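Local atomic coordinates of L544 (Acanthamoeba polyphaga mimivirus, PDB entry 4AMQ), a protein that is a virion nucleotidyl transferase that binds manganese and probably transfers nucleotides by metal-dependent catalysis. Residues Y33-I38 and D49-K54; N71-E76 and T80-R85; Y163-T168 and K177-G182; L295-A300 and I339-L344. All blocks are in the same frame, centred on the assembly; numbering follows the deposited sequence.

Contact 1 (Y33-I38 and D49-K54)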
loop_
_atom_site.group_PDB
_atom_site.type_symbol
_atom_site.label_atom_id
_atom_site.label_comp_id
_atom_site.label_asym_id
_atom_site.label_seq_id
_atom_site.Cartn_x
_atom_site.Cartn_y
_atom_site.Cartn_z
ATOM N N TYR A 33 7.314 -10.771 18.408
ATOM C CA TYR A 33 8.545 -10.263 17.814
ATOM C C TYR A 33 8.330 -8.865 17.243
ATOM O O TYR A 33 9.152 -7.973 17.441
ATOM C CB TYR A 33 9.054 -11.202 16.720
ATOM C CG TYR A 33 10.253 -10.663 15.971
ATOM C CD1 TYR A 33 11.528 -10.735 16.517
ATOM C CD2 TYR A 33 10.110 -10.084 14.715
ATOM C CE1 TYR A 33 12.628 -10.244 15.835
ATOM C CE2 TYR A 33 11.201 -9.589 14.027
ATOM C CZ TYR A 33 12.458 -9.671 14.591
ATOM O OH TYR A 33 13.550 -9.180 13.907
ATOM N N ILE A 34 7.215 -8.685 16.539
ATOM C CA ILE A 34 6.868 -7.391 15.964
ATOM C C ILE A 34 6.682 -6.336 17.051
ATOM O O ILE A 34 7.278 -5.259 16.991
ATOM C CB ILE A 34 5.598 -7.483 15.088
ATOM C CG1 ILE A 34 5.892 -8.284 13.815
ATOM C CG2 ILE A 34 5.088 -6.095 14.733
ATOM C CD1 ILE A 34 4.692 -8.482 12.914
ATOM N N LYS A 35 5.867 -6.655 18.051
ATOM C CA LYS A 35 5.591 -5.724 19.142
ATOM C C LYS A 35 6.809 -5.449 20.023
ATOM O O LYS A 35 6.991 -4.333 20.505
ATOM C CB LYS A 35 4.439 -6.240 20.003
ATOM C CG LYS A 35 3.099 -6.275 19.295
ATOM C CD LYS A 35 2.064 -6.958 20.164
ATOM C CE LYS A 35 0.671 -6.423 19.893
ATOM N NZ LYS A 35 -0.343 -7.096 20.751
ATOM N N ASN A 36 7.644 -6.462 20.231
ATOM C CA ASN A 36 8.796 -6.317 21.119
ATOM C C ASN A 36 10.061 -5.791 20.446
ATOM O O ASN A 36 10.791 -4.990 21.027
ATOM C CB ASN A 36 9.108 -7.638 21.826
ATOM C CG ASN A 36 8.051 -8.020 22.839
ATOM O OD1 ASN A 36 7.245 -7.189 23.260
ATOM N ND2 ASN A 36 8.051 -9.286 23.242
ATOM N N LYS A 37 10.323 -6.244 19.225
ATOM C CA LYS A 37 11.591 -5.944 18.569
ATOM C C LYS A 37 11.490 -4.870 17.487
ATOM O O LYS A 37 12.444 -4.133 17.251
ATOM C CB LYS A 37 12.201 -7.223 17.988
ATOM C CG LYS A 37 12.350 -8.344 19.005
ATOM C CD LYS A 37 13.099 -7.858 20.234
ATOM C CE LYS A 37 13.196 -8.943 21.294
ATOM N NZ LYS A 37 13.857 -8.433 22.527
ATOM N N ILE A 38 10.338 -4.784 16.828
ATOM C CA ILE A 38 10.173 -3.839 15.728
ATOM C C ILE A 38 9.546 -2.516 16.165
ATOM O O ILE A 38 10.168 -1.462 16.044
ATOM C CB ILE A 38 9.352 -4.443 14.571
ATOM C CG1 ILE A 38 9.993 -5.744 14.088
ATOM C CG2 ILE A 38 9.248 -3.451 13.424
ATOM C CD1 ILE A 38 11.423 -5.573 13.642
ATOM N N ASP A 49 0.083 1.970 25.331
ATOM C CA ASP A 49 -1.176 2.691 25.487
ATOM C C ASP A 49 -1.300 3.865 24.517
ATOM O O ASP A 49 -2.367 4.465 24.397
ATOM C CB ASP A 49 -1.343 3.163 26.934
ATOM C CG ASP A 49 -0.020 3.516 27.589
ATOM O OD1 ASP A 49 0.829 4.147 26.923
ATOM O OD2 ASP A 49 0.177 3.151 28.769
ATOM N N LYS A 50 -0.212 4.183 23.820
ATOM C CA LYS A 50 -0.200 5.310 22.889
ATOM C C LYS A 50 -0.262 4.903 21.411
ATOM O O LYS A 50 -0.136 5.754 20.526
ATOM C CB LYS A 50 1.031 6.190 23.127
ATOM C CG LYS A 50 1.059 6.881 24.481
ATOM C CD LYS A 50 -0.112 7.836 24.638
ATOM C CE LYS A 50 -0.041 8.576 25.964
ATOM N NZ LYS A 50 -0.013 7.634 27.119
ATOM N N TYR A 51 -0.446 3.613 21.139
ATOM C CA TYR A 51 -0.601 3.159 19.759
ATOM C C TYR A 51 -1.663 2.079 19.611
ATOM O O TYR A 51 -1.882 1.279 20.524
ATOM C CB TYR A 51 0.739 2.708 19.154
ATOM C CG TYR A 51 1.193 1.305 19.508
ATOM C CD1 TYR A 51 0.626 0.192 18.896
ATOM C CD2 TYR A 51 2.216 1.093 20.427
ATOM C CE1 TYR A 51 1.049 -1.094 19.207
ATOM C CE2 TYR A 51 2.648 -0.188 20.739
ATOM C CZ TYR A 51 2.062 -1.276 20.126
ATOM O OH TYR A 51 2.486 -2.550 20.434
ATOM N N GLN A 52 -2.330 2.072 18.459
ATOM C CA GLN A 52 -3.346 1.070 18.175
ATOM C C GLN A 52 -3.103 0.403 16.826
ATOM O O GLN A 52 -2.870 1.077 15.820
ATOM C CB GLN A 52 -4.741 1.693 18.196
ATOM C CG GLN A 52 -5.867 0.665 18.255
ATOM C CD GLN A 52 -6.590 0.661 19.593
ATOM O OE1 GLN A 52 -7.134 1.680 20.020
ATOM N NE2 GLN A 52 -6.606 -0.490 20.259
ATOM N N ILE A 53 -3.152 -0.925 16.815
ATOM C CA ILE A 53 -3.021 -1.685 15.583
ATOM C C ILE A 53 -4.350 -1.702 14.834
ATOM O O ILE A 53 -5.393 -2.019 15.409
ATOM C CB ILE A 53 -2.570 -3.121 15.875
ATOM C CG1 ILE A 53 -1.228 -3.102 16.614
ATOM C CG2 ILE A 53 -2.484 -3.933 14.585
ATOM C CD1 ILE A 53 -0.687 -4.469 16.949
ATOM N N LYS A 54 -4.311 -1.356 13.551
ATOM C CA LYS A 54 -5.518 -1.313 12.737
ATOM C C LYS A 54 -5.451 -2.322 11.597
ATOM O O LYS A 54 -4.447 -3.015 11.425
ATOM C CB LYS A 54 -5.721 0.091 12.163
ATOM C CG LYS A 54 -5.780 1.196 13.206
ATOM C CD LYS A 54 -6.997 1.058 14.110
ATOM C CE LYS A 54 -7.050 2.181 15.138
ATOM N NZ LYS A 54 -8.139 1.987 16.139
#
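Lys35 of helix 28-42 lies across the side chains of Tyr51 and Ile53 on strand 51-54. All contacts between the two segments are van der Waals contacts. The first part of the lysine chain meets the phenol end of Tyr51, with Lys35 CG 3.9 Å from Tyr51 OH. Further out, Lys35 CE packs against the CD1 methyl of Ile53 at 3.8 Å. The chain is extended beyond CG, and this lets one side chain reach both strand residues. Ile53 holds CD1 out toward the helix with an extended chi2 of -180°. Ile53 CG1 lies in the plane of the Tyr51 ring, at its edge.

The charged end of Lys35 is engaged elsewhere. Lys35 NZ forms a salt bridge with Glu31, one turn earlier in the same helix. Its aliphatic part thus packs on two strand side chains while its charge stays on the helix. Tyr51 is also packed by Leu39 of that helix and by Ile69 of strand 66-72.

Strand 51-54 is an outermost strand of the mixed sheet, and the side chain of Ile53 is about 9 Å from a bound manganese ion. The arrangement is helix-on-sheet packing at the edge of an alpha/beta nucleotidyltransferase domain.

Contact 2 (N71-E76 and T80-R85)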
loop_
_atom_site.group_PDB
_atom_site.type_symbol
_atom_site.label_atom_id
_atom_site.label_comp_id
_atom_site.label_asym_id
_atom_site.label_seq_id
_atom_site.Cartn_x
_atom_site.Cartn_y
_atom_site.Cartn_z
ATOM N N ASN A 71 -0.414 6.094 15.881
ATOM C CA ASN A 71 0.375 6.510 17.034
ATOM C C ASN A 71 -0.133 7.867 17.517
ATOM O O ASN A 71 0.005 8.874 16.821
ATOM C CB ASN A 71 1.858 6.596 16.659
ATOM C CG ASN A 71 2.784 6.404 17.852
ATOM O OD1 ASN A 71 2.371 5.918 18.910
ATOM N ND2 ASN A 71 4.047 6.774 17.682
ATOM N N ASN A 72 -0.750 7.888 18.694
ATOM C CA ASN A 72 -1.240 9.137 19.272
ATOM C C ASN A 72 -0.194 9.709 20.223
ATOM O O ASN A 72 -0.026 9.220 21.337
ATOM C CB ASN A 72 -2.580 8.916 19.981
ATOM C CG ASN A 72 -3.702 8.570 19.012
ATOM O OD1 ASN A 72 -3.877 9.230 17.989
ATOM N ND2 ASN A 72 -4.459 7.525 19.328
ATOM N N VAL A 73 0.516 10.740 19.773
ATOM C CA VAL A 73 1.727 11.179 20.464
ATOM C C VAL A 73 1.600 12.495 21.234
ATOM O O VAL A 73 2.515 12.872 21.966
ATOM C CB VAL A 73 2.936 11.251 19.500
ATOM C CG1 VAL A 73 3.114 9.920 18.789
ATOM C CG2 VAL A 73 2.756 12.377 18.492
ATOM N N HIS A 74 0.480 13.191 21.072
ATOM C CA HIS A 74 0.218 14.394 21.856
ATOM C C HIS A 74 -0.285 13.989 23.241
ATOM O O HIS A 74 -1.059 13.041 23.361
ATOM C CB HIS A 74 -0.815 15.279 21.155
ATOM C CG HIS A 74 -0.939 16.647 21.746
ATOM N ND1 HIS A 74 -1.682 16.912 22.870
ATOM C CD2 HIS A 74 -0.404 17.838 21.360
ATOM C CE1 HIS A 74 -1.605 18.203 23.161
ATOM N NE2 HIS A 74 -0.834 18.780 22.256
ATOM N N PRO A 75 0.135 14.714 24.290
ATOM C CA PRO A 75 0.970 15.918 24.243
ATOM C C PRO A 75 2.462 15.612 24.282
ATOM O O PRO A 75 3.272 16.528 24.139
ATOM C CB PRO A 75 0.567 16.651 25.522
ATOM C CG PRO A 75 0.280 15.542 26.480
ATOM C CD PRO A 75 -0.327 14.426 25.662
ATOM N N GLU A 76 2.815 14.346 24.481
ATOM C CA GLU A 76 4.216 13.936 24.515
ATOM C C GLU A 76 4.997 14.596 23.380
ATOM O O GLU A 76 6.096 15.107 23.588
ATOM C CB GLU A 76 4.323 12.413 24.434
ATOM C CG GLU A 76 5.697 11.861 24.757
ATOM C CD GLU A 76 5.658 10.392 25.135
ATOM O OE1 GLU A 76 4.568 9.896 25.488
ATOM O OE2 GLU A 76 6.716 9.732 25.079
ATOM N N THR A 80 6.119 21.628 18.004
ATOM C CA THR A 80 7.410 22.251 18.275
ATOM C C THR A 80 8.583 21.277 18.371
ATOM O O THR A 80 9.740 21.699 18.369
ATOM C CB THR A 80 7.362 23.098 19.565
ATOM O OG1 THR A 80 7.111 22.248 20.690
ATOM C CG2 THR A 80 6.264 24.147 19.474
ATOM N N ASN A 81 8.295 19.982 18.458
ATOM C CA ASN A 81 9.358 18.998 18.649
ATOM C C ASN A 81 9.192 17.702 17.855
ATOM O O ASN A 81 10.014 16.794 17.975
ATOM C CB ASN A 81 9.509 18.670 20.136
ATOM C CG ASN A 81 8.237 18.111 20.736
ATOM O OD1 ASN A 81 7.263 17.860 20.025
ATOM N ND2 ASN A 81 8.238 17.908 22.050
ATOM N N ILE A 82 8.135 17.608 17.055
ATOM C CA ILE A 82 7.875 16.383 16.303
ATOM C C ILE A 82 8.900 16.189 15.186
ATOM O O ILE A 82 9.263 15.061 14.856
ATOM C CB ILE A 82 6.447 16.352 15.712
ATOM C CG1 ILE A 82 6.140 14.975 15.119
ATOM C CG2 ILE A 82 6.281 17.429 14.657
ATOM C CD1 ILE A 82 6.213 13.839 16.117
ATOM N N TYR A 83 9.368 17.292 14.615
ATOM C CA TYR A 83 10.346 17.231 13.538
ATOM C C TYR A 83 11.640 16.587 14.015
ATOM O O TYR A 83 12.150 15.662 13.384
ATOM C CB TYR A 83 10.622 18.628 12.977
ATOM C CG TYR A 83 11.800 18.681 12.032
ATOM C CD1 TYR A 83 11.766 18.019 10.813
ATOM C CD2 TYR A 83 12.944 19.394 12.359
ATOM C CE1 TYR A 83 12.840 18.063 9.944
ATOM C CE2 TYR A 83 14.026 19.446 11.496
ATOM C CZ TYR A 83 13.967 18.778 10.290
ATOM O OH TYR A 83 15.039 18.824 9.427
ATOM N N GLN A 84 12.157 17.070 15.139
ATOM C CA GLN A 84 13.421 16.575 15.671
ATOM C C GLN A 84 13.344 15.097 16.056
ATOM O O GLN A 84 14.339 14.375 15.966
ATOM C CB GLN A 84 13.879 17.422 16.862
ATOM C CG GLN A 84 15.200 16.974 17.474
ATOM C CD GLN A 84 16.347 17.002 16.482
ATOM O OE1 GLN A 84 16.428 17.892 15.631
ATOM N NE2 GLN A 84 17.239 16.023 16.582
ATOM N N ARG A 85 12.166 14.648 16.477
ATOM C CA ARG A 85 11.963 13.235 16.799
ATOM C C ARG A 85 11.965 12.362 15.541
ATOM O O ARG A 85 12.371 11.204 15.583
ATOM C CB ARG A 85 10.665 13.035 17.587
ATOM C CG ARG A 85 10.255 11.578 17.780
ATOM C CD ARG A 85 11.330 10.754 18.490
ATOM N NE ARG A 85 10.890 9.380 18.719
ATOM C CZ ARG A 85 11.701 8.370 19.019
ATOM N NH1 ARG A 85 13.006 8.575 19.124
ATOM N NH2 ARG A 85 11.206 7.152 19.209
#
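In the strand-to-helix connection between strand 66-72 and helix 82-93 of the nucleotidyltransferase domain, Val73 meets Ile82. Strand 66-72 ends just before Val73, and helix 82-93 begins at Ile82. The CG2 methyl of Val73 faces the CD1 methyl of Ile82 at 4.4 Å. This is a loose apolar contact between two buried side chains. Ile82 directs CG1 anti to its own backbone N (chi1 -171°), and chi2 of 60° then turns CD1 to the valine. Each residue has further apolar neighbours. Val73 also rests on Val45 and on Val216 of strand 209-217, and Ile82 on Val191 of helix 187-192.

The strand that enters this turn carries Asp66 and Asp68, which bind manganese in this structure. The two aspartates form a DxD pattern, consistent with the metal site of a nucleotidyltransferase. Contact 2 lies at the other end of that strand.

Nearer the surface, Glu76 and Asn81 form the outer, more exposed pair. The CB of Asn81 points toward segment 71-76, and its side chain comes near the backbone of Glu76. Asn81 is at the N-cap position of helix 82-93. A cis peptide bond precedes Pro75, in the loop that follows strand 66-72. The side chain of Glu76 also touches Val45, the same loop residue that Val73 rests on.

Contact 3 (Y163-T168 and K177-G182)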
loop_
_atom_site.group_PDB
_atom_site.type_symbol
_atom_site.label_atom_id
_atom_site.label_comp_id
_atom_site.label_asym_id
_atom_site.label_seq_id
_atom_site.Cartn_x
_atom_site.Cartn_y
_atom_site.Cartn_z
ATOM N N TYR A 163 -0.507 15.639 -5.079
ATOM C CA TYR A 163 -1.309 16.386 -4.115
ATOM C C TYR A 163 -0.789 16.175 -2.697
ATOM O O TYR A 163 -0.574 17.134 -1.961
ATOM C CB TYR A 163 -2.787 15.997 -4.208
ATOM C CG TYR A 163 -3.655 16.657 -3.160
ATOM C CD1 TYR A 163 -3.535 18.012 -2.887
ATOM C CD2 TYR A 163 -4.600 15.927 -2.451
ATOM C CE1 TYR A 163 -4.322 18.620 -1.933
ATOM C CE2 TYR A 163 -5.397 16.528 -1.495
ATOM C CZ TYR A 163 -5.253 17.875 -1.240
ATOM O OH TYR A 163 -6.041 18.482 -0.288
ATOM N N LYS A 164 -0.582 14.916 -2.319
ATOM C CA LYS A 164 -0.029 14.591 -1.007
ATOM C C LYS A 164 1.495 14.620 -1.040
ATOM O O LYS A 164 2.117 13.929 -1.846
ATOM C CB LYS A 164 -0.508 13.215 -0.543
ATOM C CG LYS A 164 -2.014 13.057 -0.541
ATOM C CD LYS A 164 -2.682 14.034 0.414
ATOM C CE LYS A 164 -2.418 13.668 1.866
ATOM N NZ LYS A 164 -3.137 14.582 2.799
ATOM N N LEU A 165 2.094 15.420 -0.162
ATOM C CA LEU A 165 3.543 15.553 -0.125
ATOM C C LEU A 165 4.220 14.342 0.513
ATOM O O LEU A 165 4.094 14.104 1.717
ATOM C CB LEU A 165 3.948 16.832 0.608
ATOM C CG LEU A 165 3.547 18.152 -0.055
ATOM C CD1 LEU A 165 3.997 19.333 0.788
ATOM C CD2 LEU A 165 4.129 18.244 -1.458
ATOM N N ARG A 166 4.936 13.576 -0.304
ATOM C CA ARG A 166 5.718 12.456 0.199
ATOM C C ARG A 166 7.171 12.889 0.352
ATOM O O ARG A 166 7.868 13.108 -0.637
ATOM C CB ARG A 166 5.613 11.251 -0.743
ATOM C CG ARG A 166 4.182 10.861 -1.098
ATOM C CD ARG A 166 4.103 9.477 -1.742
ATOM N NE ARG A 166 4.813 9.403 -3.017
ATOM C CZ ARG A 166 4.777 8.351 -3.832
ATOM N NH1 ARG A 166 4.063 7.284 -3.509
ATOM N NH2 ARG A 166 5.453 8.367 -4.973
ATOM N N TRP A 167 7.619 13.028 1.594
ATOM C CA TRP A 167 8.992 13.435 1.870
ATOM C C TRP A 167 9.913 12.218 1.942
ATOM O O TRP A 167 9.586 11.222 2.590
ATOM C CB TRP A 167 9.059 14.219 3.187
ATOM C CG TRP A 167 8.259 15.496 3.177
ATOM C CD1 TRP A 167 6.900 15.610 3.115
ATOM C CD2 TRP A 167 8.770 16.833 3.241
ATOM N NE1 TRP A 167 6.534 16.934 3.127
ATOM C CE2 TRP A 167 7.665 17.706 3.204
ATOM C CE3 TRP A 167 10.057 17.377 3.318
ATOM C CZ2 TRP A 167 7.804 19.092 3.244
ATOM C CZ3 TRP A 167 10.194 18.755 3.358
ATOM C CH2 TRP A 167 9.074 19.596 3.320
ATOM N N THR A 168 11.058 12.290 1.269
ATOM C CA THR A 168 12.089 11.271 1.434
ATOM C C THR A 168 12.861 11.571 2.711
ATOM O O THR A 168 12.750 12.669 3.263
ATOM C CB THR A 168 13.077 11.245 0.251
ATOM O OG1 THR A 168 13.710 12.522 0.127
ATOM C CG2 THR A 168 12.357 10.911 -1.050
ATOM N N LYS A 177 11.835 20.765 0.697
ATOM C CA LYS A 177 11.428 19.952 -0.444
ATOM C C LYS A 177 11.117 20.843 -1.645
ATOM O O LYS A 177 10.501 21.897 -1.498
ATOM C CB LYS A 177 10.199 19.113 -0.074
ATOM C CG LYS A 177 9.659 18.215 -1.181
ATOM C CD LYS A 177 8.415 17.465 -0.708
ATOM C CE LYS A 177 7.833 16.572 -1.796
ATOM N NZ LYS A 177 8.748 15.455 -2.171
ATOM N N ILE A 178 11.555 20.425 -2.829
ATOM C CA ILE A 178 11.235 21.151 -4.053
ATOM C C ILE A 178 10.066 20.479 -4.765
ATOM O O ILE A 178 10.112 19.284 -5.056
ATOM C CB ILE A 178 12.428 21.209 -5.030
ATOM C CG1 ILE A 178 13.724 21.564 -4.298
ATOM C CG2 ILE A 178 12.149 22.209 -6.146
ATOM C CD1 ILE A 178 13.881 23.036 -3.997
ATOM N N LEU A 179 9.022 21.249 -5.045
ATOM C CA LEU A 179 7.851 20.732 -5.742
ATOM C C LEU A 179 7.963 20.957 -7.245
ATOM O O LEU A 179 8.868 21.645 -7.716
ATOM C CB LEU A 179 6.573 21.396 -5.220
ATOM C CG LEU A 179 6.039 21.009 -3.837
ATOM C CD1 LEU A 179 6.956 20.024 -3.122
ATOM C CD2 LEU A 179 5.805 22.250 -2.987
ATOM N N ARG A 180 7.036 20.367 -7.996
ATOM C CA ARG A 180 6.966 20.574 -9.436
ATOM C C ARG A 180 7.001 22.065 -9.756
ATOM O O ARG A 180 6.450 22.882 -9.012
ATOM C CB ARG A 180 5.684 19.958 -10.006
ATOM C CG ARG A 180 5.631 18.434 -9.968
ATOM C CD ARG A 180 6.454 17.810 -11.088
ATOM N NE ARG A 180 6.377 16.350 -11.083
ATOM C CZ ARG A 180 5.473 15.653 -11.764
ATOM N NH1 ARG A 180 4.566 16.282 -12.495
ATOM N NH2 ARG A 180 5.467 14.328 -11.711
ATOM N N GLY A 181 7.652 22.416 -10.861
ATOM C CA GLY A 181 7.728 23.801 -11.291
ATOM C C GLY A 181 8.801 24.591 -10.568
ATOM O O GLY A 181 9.056 25.748 -10.895
ATOM N N GLY A 182 9.426 23.965 -9.576
ATOM C CA GLY A 182 10.498 24.602 -8.831
ATOM C C GLY A 182 10.049 25.295 -7.558
ATOM O O GLY A 182 10.817 26.042 -6.948
#
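Lys177 has the most surface buried in this contact, and it reaches from strand 176-178 across Trp167 to the backbone of strand 164-167. Its CB lies over one face of the indole, 3.7 Å from the centroid of the Trp167 six-membered ring, in a CH-pi contact. Further along, Lys177 CD sits 3.9 Å above the Trp167 ring plane. The chain is extended as far as CE and bends only at chi4 (65°). This bend brings Lys177 NZ to the carbonyl O of Arg166, with a hydrogen bond of 2.9 Å. The ammonium approaches from above the carbonyl plane, 42° out of it. It also forms a salt bridge with Glu171. The ammonium is too far from the indole for more than a weak cation-pi attraction.

Strand 164-167 is an outermost strand of the mixed sheet and pairs antiparallel with strand 99-108. Strand 176-178 belongs to a separate two-stranded hairpin with strand 184-186. The contact therefore packs the hairpin against the edge of the main sheet.

Trp167 has its indole NH bonded to the carbonyl of Cys106, and Phe187 meets the ring edge-to-face. Leu165 packs beside the lysine chain, against Leu179. Its CD2 touches Leu179 CD1 at 3.7 Å, with the two leucine side chains crossing at about a right angle. The same CD2 methyl lies 4.1 Å from Lys177 CE.

Contact 4 (L295-A300 and I339-L344)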
loop_
_atom_site.group_PDB
_atom_site.type_symbol
_atom_site.label_atom_id
_atom_site.label_comp_id
_atom_site.label_asym_id
_atom_site.label_seq_id
_atom_site.Cartn_x
_atom_site.Cartn_y
_atom_site.Cartn_z
ATOM N N LEU A 295 15.470 0.146 -3.919
ATOM C CA LEU A 295 15.581 -1.299 -4.086
ATOM C C LEU A 295 16.981 -1.677 -4.561
ATOM O O LEU A 295 17.365 -1.358 -5.681
ATOM C CB LEU A 295 14.545 -1.805 -5.095
ATOM C CG LEU A 295 14.376 -3.323 -5.200
ATOM C CD1 LEU A 295 13.929 -3.904 -3.867
ATOM C CD2 LEU A 295 13.389 -3.692 -6.300
ATOM N N ASP A 296 17.750 -2.343 -3.706
ATOM C CA ASP A 296 19.033 -2.880 -4.135
ATOM C C ASP A 296 18.856 -4.308 -4.652
ATOM O O ASP A 296 17.798 -4.918 -4.471
ATOM C CB ASP A 296 20.083 -2.798 -3.019
ATOM C CG ASP A 296 19.741 -3.663 -1.823
ATOM O OD1 ASP A 296 18.593 -4.135 -1.738
ATOM O OD2 ASP A 296 20.623 -3.863 -0.961
ATOM N N LEU A 297 19.882 -4.826 -5.316
ATOM C CA LEU A 297 19.788 -6.134 -5.956
ATOM C C LEU A 297 19.439 -7.221 -4.951
ATOM O O LEU A 297 18.565 -8.051 -5.197
ATOM C CB LEU A 297 21.094 -6.482 -6.680
ATOM C CG LEU A 297 21.126 -7.853 -7.362
ATOM C CD1 LEU A 297 19.941 -8.007 -8.297
ATOM C CD2 LEU A 297 22.436 -8.062 -8.116
ATOM N N ASP A 298 20.133 -7.210 -3.818
ATOM C CA ASP A 298 19.931 -8.214 -2.781
ATOM C C ASP A 298 18.480 -8.278 -2.297
ATOM O O ASP A 298 17.952 -9.358 -2.044
ATOM C CB ASP A 298 20.885 -7.966 -1.611
ATOM C CG ASP A 298 20.458 -8.683 -0.347
ATOM O OD1 ASP A 298 20.541 -9.930 -0.308
ATOM O OD2 ASP A 298 20.049 -7.998 0.614
ATOM N N THR A 299 17.832 -7.125 -2.179
ATOM C CA THR A 299 16.445 -7.094 -1.736
ATOM C C THR A 299 15.517 -7.534 -2.862
ATOM O O THR A 299 14.566 -8.283 -2.633
ATOM C CB THR A 299 16.038 -5.702 -1.216
ATOM O OG1 THR A 299 16.878 -5.348 -0.109
ATOM C CG2 THR A 299 14.584 -5.699 -0.764
ATOM N N ALA A 300 15.804 -7.079 -4.080
ATOM C CA ALA A 300 15.017 -7.475 -5.242
ATOM C C ALA A 300 15.055 -8.986 -5.412
ATOM O O ALA A 300 14.040 -9.615 -5.704
ATOM C CB ALA A 300 15.530 -6.789 -6.502
ATOM N N ILE A 339 15.223 -4.188 -13.238
ATOM C CA ILE A 339 14.272 -3.617 -14.183
ATOM C C ILE A 339 13.477 -4.684 -14.944
ATOM O O ILE A 339 12.252 -4.606 -15.036
ATOM C CB ILE A 339 15.006 -2.710 -15.189
ATOM C CG1 ILE A 339 15.608 -1.506 -14.459
ATOM C CG2 ILE A 339 14.069 -2.271 -16.310
ATOM C CD1 ILE A 339 16.645 -0.750 -15.274
ATOM N N ALA A 340 14.179 -5.673 -15.495
ATOM C CA ALA A 340 13.526 -6.756 -16.226
ATOM C C ALA A 340 12.541 -7.496 -15.328
ATOM O O ALA A 340 11.435 -7.832 -15.749
ATOM C CB ALA A 340 14.553 -7.716 -16.790
ATOM N N TRP A 341 12.953 -7.751 -14.089
ATOM C CA TRP A 341 12.074 -8.353 -13.094
ATOM C C TRP A 341 10.833 -7.499 -12.860
ATOM O O TRP A 341 9.721 -8.011 -12.801
ATOM C CB TRP A 341 12.811 -8.534 -11.770
ATOM C CG TRP A 341 13.642 -9.758 -11.701
ATOM C CD1 TRP A 341 13.531 -10.878 -12.481
ATOM C CD2 TRP A 341 14.737 -10.015 -10.804
ATOM N NE1 TRP A 341 14.477 -11.806 -12.117
ATOM C CE2 TRP A 341 15.225 -11.290 -11.092
ATOM C CE3 TRP A 341 15.329 -9.259 -9.782
ATOM C CZ2 TRP A 341 16.295 -11.852 -10.390
ATOM C CZ3 TRP A 341 16.390 -9.819 -9.095
ATOM C CH2 TRP A 341 16.860 -11.101 -9.399
ATOM N N ASN A 342 11.033 -6.196 -12.707
ATOM C CA ASN A 342 9.923 -5.293 -12.440
ATOM C C ASN A 342 8.893 -5.405 -13.560
ATOM O O ASN A 342 7.695 -5.505 -13.312
ATOM C CB ASN A 342 10.424 -3.853 -12.301
ATOM C CG ASN A 342 9.372 -2.917 -11.720
ATOM O OD1 ASN A 342 8.652 -3.271 -10.786
ATOM N ND2 ASN A 342 9.281 -1.714 -12.276
ATOM N N THR A 343 9.381 -5.411 -14.796
ATOM C CA THR A 343 8.531 -5.565 -15.970
ATOM C C THR A 343 7.749 -6.879 -15.944
ATOM O O THR A 343 6.544 -6.900 -16.196
ATOM C CB THR A 343 9.365 -5.491 -17.265
ATOM O OG1 THR A 343 9.866 -4.159 -17.428
ATOM C CG2 THR A 343 8.520 -5.863 -18.476
ATOM N N LEU A 344 8.436 -7.972 -15.632
ATOM C CA LEU A 344 7.793 -9.281 -15.588
ATOM C C LEU A 344 6.826 -9.439 -14.411
ATOM O O LEU A 344 5.837 -10.162 -14.510
ATOM C CB LEU A 344 8.841 -10.395 -15.585
ATOM C CG LEU A 344 9.590 -10.524 -16.915
ATOM C CD1 LEU A 344 10.864 -11.336 -16.759
ATOM C CD2 LEU A 344 8.685 -11.123 -17.987
#
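Trp341 pushes the six-membered part of its indole against the first turn of helix 297-311, where it overlaps Ala300 and Leu297. Its CZ3 atom makes the closest approaches. Trp341 CZ3 lies 4.0 Å from Ala300 C and 4.1 Å from Ala300 CB. The CD1 methyl of Leu297 reaches the same CZ3 at 4.1 Å, and the leucine and tryptophan side chains cross at about a right angle. With chi1 at 178° the leucine extends away from its own backbone N, and chi2 of 54° swings CD1 to the indole.

Both segments lie in the helical domain, and this is helix-on-helix packing with one large aromatic residue between the backbones. The small Ala300 lets the ring come up to the backbone of its helix. Tyr286 of helix 274-292 and Val328 of helix 319-331 also touch Trp341. The indole NH has weak hydrogen bonds to Ser329 and to the carbonyl of Ile325.

The start of helix 297-311 is fixed by Asp296 as N-cap. Its OD1 accepts two bonds from Thr299. Thr299 N lies 3.1 Å from Asp296 OD1, from above the carboxylate plane, and Thr299 OG1 lies 2.7 Å from Asp296 OD1, on its syn lone pair.

In the fold
Contacts 1, 2 and 3 belong to the nucleotidyltransferase domain, and contact 4 to the helical domain. Contacts 1 and 2 touch through the neighbouring strands 51-54 and 66-72, where Lys50 O probably accepts a hydrogen bond from Asn72 N at 2.9 Å. Contact 3 lies at the other edge of the same sheet, its centre about 30 Å from that of contact 1. Contacts 1 and 4 are buried; contacts 2 and 3 are only partly so. Their chemistry differs. Contacts 1, 2 and 4 have no hydrogen bond across their segments, while contact 3 joins its segments by a lysine-to-carbonyl bond. Contact 4 joins helices and includes no strand.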